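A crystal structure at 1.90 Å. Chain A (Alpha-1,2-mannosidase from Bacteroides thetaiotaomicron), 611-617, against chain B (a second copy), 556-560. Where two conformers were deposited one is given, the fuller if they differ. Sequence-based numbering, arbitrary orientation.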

ATOM      1  N   MET A 611      17.360  -6.748 -14.379  1.00 11.31           N
ATOM      2  CA  MET A 611      17.795  -8.064 -14.835  0.50 11.34           C
ATOM      3  C   MET A 611      18.234  -8.933 -13.660  1.00 11.51           C
ATOM      4  O   MET A 611      17.951 -10.135 -13.636  1.00 11.86           O
ATOM      5  CB  MET A 611      18.901  -7.958 -15.895  0.50 11.47           C
ATOM      6  CG  MET A 611      18.410  -7.369 -17.219  0.50 12.37           C
ATOM      7  SD  MET A 611      19.436  -7.733 -18.658  0.50 12.69           S
ATOM      8  CE  MET A 611      20.785  -6.558 -18.510  0.50 13.54           C
ATOM      9  N   ASP A 612      18.907  -8.331 -12.689  1.00 11.89           N
ATOM     10  CA  ASP A 612      19.382  -9.075 -11.518  1.00 13.08           C
ATOM     11  C   ASP A 612      18.240  -9.418 -10.561  1.00 13.57           C
ATOM     12  O   ASP A 612      18.223 -10.492  -9.972  1.00 13.47           O
ATOM     13  CB  ASP A 612      20.431  -8.266 -10.748  1.00 13.97           C
ATOM     14  CG  ASP A 612      21.803  -8.235 -11.439  1.00 17.08           C
ATOM     15  OD1 ASP A 612      22.055  -9.011 -12.392  1.00 17.73           O
ATOM     16  OD2 ASP A 612      22.647  -7.414 -11.010  1.00 20.41           O
ATOM     17  N   LYS A 613      17.297  -8.500 -10.377  1.00 13.01           N
ATOM     18  CA  LYS A 613      16.326  -8.659  -9.285  1.00 13.56           C
ATOM     19  C   LYS A 613      14.974  -9.265  -9.651  1.00 12.92           C
ATOM     20  O   LYS A 613      14.314  -9.840  -8.790  1.00 13.21           O
ATOM     21  CB  LYS A 613      16.145  -7.331  -8.551  1.00 13.47           C
ATOM     22  CG  LYS A 613      17.330  -7.088  -7.630  1.00 16.19           C
ATOM     23  CD  LYS A 613      17.607  -5.644  -7.383  1.00 19.80           C
ATOM     24  CE  LYS A 613      18.712  -5.564  -6.296  1.00 21.74           C
ATOM     25  NZ  LYS A 613      19.036  -4.178  -5.985  1.00 23.84           N
ATOM     26  N   LEU A 614      14.571  -9.156 -10.913  1.00 12.83           N
ATOM     27  CA  LEU A 614      13.241  -9.596 -11.321  1.00 12.56           C
ATOM     28  C   LEU A 614      13.216 -10.864 -12.174  1.00 12.96           C
ATOM     29  O   LEU A 614      12.164 -11.220 -12.738  1.00 12.13           O
ATOM     30  CB  LEU A 614      12.549  -8.473 -12.084  1.00 13.05           C
ATOM     31  CG  LEU A 614      12.283  -7.217 -11.247  1.00 13.85           C
ATOM     32  CD1 LEU A 614      11.416  -6.289 -12.055  1.00 17.82           C
ATOM     33  CD2 LEU A 614      11.608  -7.569  -9.900  1.00 16.76           C
ATOM     34  N   TYR A 615      14.359 -11.546 -12.262  1.00 12.68           N
ATOM     35  CA  TYR A 615      14.451 -12.761 -13.076  1.00 12.55           C
ATOM     36  C   TYR A 615      15.248 -13.853 -12.387  1.00 12.69           C
ATOM     37  O   TYR A 615      16.241 -13.592 -11.682  1.00 11.65           O
ATOM     38  CB  TYR A 615      15.136 -12.480 -14.427  1.00 12.66           C
ATOM     39  CG  TYR A 615      14.311 -11.676 -15.384  1.00 11.76           C
ATOM     40  CD1 TYR A 615      13.435 -12.296 -16.258  1.00 12.33           C
ATOM     41  CD2 TYR A 615      14.380 -10.283 -15.389  1.00 11.65           C
ATOM     42  CE1 TYR A 615      12.666 -11.554 -17.131  1.00 11.10           C
ATOM     43  CE2 TYR A 615      13.616  -9.541 -16.243  1.00 12.99           C
ATOM     44  CZ  TYR A 615      12.759 -10.166 -17.110  1.00 11.85           C
ATOM     45  OH  TYR A 615      11.995  -9.405 -17.980  1.00 11.41           O
ATOM     46  N   ASN A 616      14.804 -15.083 -12.588  1.00 12.62           N
ATOM     47  CA  ASN A 616      15.670 -16.235 -12.383  1.00 12.84           C
ATOM     48  C   ASN A 616      15.205 -17.366 -13.302  1.00 12.39           C
ATOM     49  O   ASN A 616      14.205 -17.226 -14.011  1.00 11.57           O
ATOM     50  CB  ASN A 616      15.730 -16.654 -10.908  1.00 13.03           C
ATOM     51  CG  ASN A 616      14.406 -17.130 -10.389  1.00 14.69           C
ATOM     52  OD1 ASN A 616      13.907 -18.184 -10.791  1.00 13.58           O
ATOM     53  ND2 ASN A 616      13.827 -16.362  -9.468  1.00 13.95           N
ATOM     54  N   SER A 617      15.932 -18.475 -13.318  1.00 11.52           N
ATOM     55  CA  SER A 617      15.640 -19.509 -14.288  1.00 11.53           C
ATOM     56  C   SER A 617      14.717 -20.601 -13.748  1.00 11.68           C
ATOM     57  O   SER A 617      14.441 -21.573 -14.459  1.00 11.48           O
ATOM     58  CB  SER A 617      16.949 -20.154 -14.774  1.00 12.09           C
ATOM     59  OG  SER A 617      17.492 -20.965 -13.735  1.00 11.25           O
TER
ATOM     60  N   THR B 556       8.917 -12.941  -2.886  1.00 23.95           N
ATOM     61  CA  THR B 556      10.227 -12.559  -2.354  1.00 23.87           C
ATOM     62  C   THR B 556      11.297 -12.378  -3.434  1.00 23.88           C
ATOM     63  O   THR B 556      12.481 -12.184  -3.113  1.00 24.00           O
ATOM     64  CB  THR B 556      10.743 -13.582  -1.299  1.00 24.58           C
ATOM     65  OG1 THR B 556      10.835 -14.889  -1.884  1.00 23.29           O
ATOM     66  CG2 THR B 556       9.811 -13.624  -0.087  1.00 24.42           C
ATOM     67  N   TYR B 557      10.878 -12.449  -4.697  1.00 23.70           N
ATOM     68  CA  TYR B 557      11.772 -12.240  -5.839  1.00 24.27           C
ATOM     69  C   TYR B 557      13.023 -13.110  -5.720  1.00 24.60           C
ATOM     70  O   TYR B 557      12.907 -14.319  -5.561  1.00 23.64           O
ATOM     71  CB  TYR B 557      12.088 -10.743  -6.001  1.00 24.16           C
ATOM     72  CG  TYR B 557      10.814  -9.928  -6.042  1.00 24.97           C
ATOM     73  CD1 TYR B 557      10.199  -9.625  -7.245  1.00 25.54           C
ATOM     74  CD2 TYR B 557      10.187  -9.521  -4.861  1.00 25.65           C
ATOM     75  CE1 TYR B 557       9.018  -8.905  -7.283  1.00 25.92           C
ATOM     76  CE2 TYR B 557       9.003  -8.801  -4.886  1.00 26.45           C
ATOM     77  CZ  TYR B 557       8.418  -8.500  -6.098  1.00 26.32           C
ATOM     78  OH  TYR B 557       7.236  -7.784  -6.125  1.00 26.96           O
ATOM     79  N   ASN B 558      14.211 -12.507  -5.773  1.00 25.66           N
ATOM     80  CA  ASN B 558      15.456 -13.262  -5.550  1.00 27.19           C
ATOM     81  C   ASN B 558      16.060 -13.095  -4.147  1.00 29.39           C
ATOM     82  O   ASN B 558      17.188 -13.519  -3.897  1.00 29.25           O
ATOM     83  CB  ASN B 558      16.521 -12.884  -6.580  1.00 26.17           C
ATOM     84  CG  ASN B 558      16.147 -13.299  -7.997  1.00 24.87           C
ATOM     85  OD1 ASN B 558      16.407 -12.572  -8.956  1.00 23.22           O
ATOM     86  ND2 ASN B 558      15.551 -14.469  -8.132  1.00 18.43           N
ATOM     87  N   TYR B 559      15.314 -12.478  -3.240  1.00 31.70           N
ATOM     88  CA  TYR B 559      15.836 -12.163  -1.911  1.00 34.35           C
ATOM     89  C   TYR B 559      15.922 -13.383  -0.996  1.00 36.31           C
ATOM     90  O   TYR B 559      16.517 -13.317   0.080  1.00 36.81           O
ATOM     91  CB  TYR B 559      15.032 -11.018  -1.277  1.00 33.97           C
ATOM     92  CG  TYR B 559      15.039  -9.770  -2.134  1.00 33.92           C
ATOM     93  CD1 TYR B 559      16.194  -8.996  -2.266  1.00 34.58           C
ATOM     94  CD2 TYR B 559      13.904  -9.376  -2.834  1.00 33.82           C
ATOM     95  CE1 TYR B 559      16.206  -7.853  -3.070  1.00 34.02           C
ATOM     96  CE2 TYR B 559      13.906  -8.244  -3.631  1.00 33.71           C
ATOM     97  CZ  TYR B 559      15.058  -7.487  -3.749  1.00 34.38           C
ATOM     98  OH  TYR B 559      15.045  -6.364  -4.556  1.00 33.79           O
ATOM     99  N   GLY B 560      15.353 -14.503  -1.442  1.00 38.68           N
ATOM    100  CA  GLY B 560      15.416 -15.767  -0.695  1.00 41.57           C
ATOM    101  C   GLY B 560      16.829 -16.221  -0.364  1.00 43.59           C
ATOM    102  O   GLY B 560      17.075 -16.786   0.707  1.00 43.97           O
TER
HETATM  103  O   HOH W   1      15.353  -9.779  -6.076  1.00 17.96           O

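The end of a helix in chain A meets a tight turn in chain B, and the two stretches together bury 306 Å² of surface. Thr B556 to Tyr B559 form a type II' β turn, closed by a hydrogen bond from Tyr B559 N to Thr B556 O (2.9 Å). The turn carries Tyr B557 and Asn B558 at its corner positions, and the CA-to-CB bonds of both point toward chain A.

The polar contacts centre on Asn B558, which has the largest covered area of any residue here (84 Å²). The side-chain amide of Asn B558 sits among backbone carbonyls of Asp A612 and Tyr A615: as modelled, Asn B558 OD1 lies 2.9 Å from both Asp A612 O and Tyr A615 O, while Asn B558 ND2 is 2.9 Å from Asn A616 ND2. These pairings of like atoms suggest that the amide is turned over in the model, so its hydrogen bonding is left open. Asn A616, with chi1 in the p well, also points its CA-to-CB bond toward chain B, and its amide places ND2 beside the amide of Asn B558.

A water completes the polar link between the backbones. The water O donates to Lys A613 O (2.9 Å) and accepts from Asn B558 N (3.0 Å), joining the pair of residues whose CA atoms lie 6.0 Å apart.

Apolar packing lies alongside. Leu A614, the first residue to leave helical phi/psi, directs its CA-to-CB bond away from chain B, yet its m,t rotamer brings Leu A614 CD2 to 3.6 Å from Tyr B557 CD1, an approach oblique to the ring. The aliphatic part of Lys A613 runs by the hydroxyl end of Tyr B559, with Lys A613 CD 3.9 Å from Tyr B559 OH, a van der Waals contact. Both tyrosines are buried, and their hydroxyls are hydrogen-bonded elsewhere in the structure.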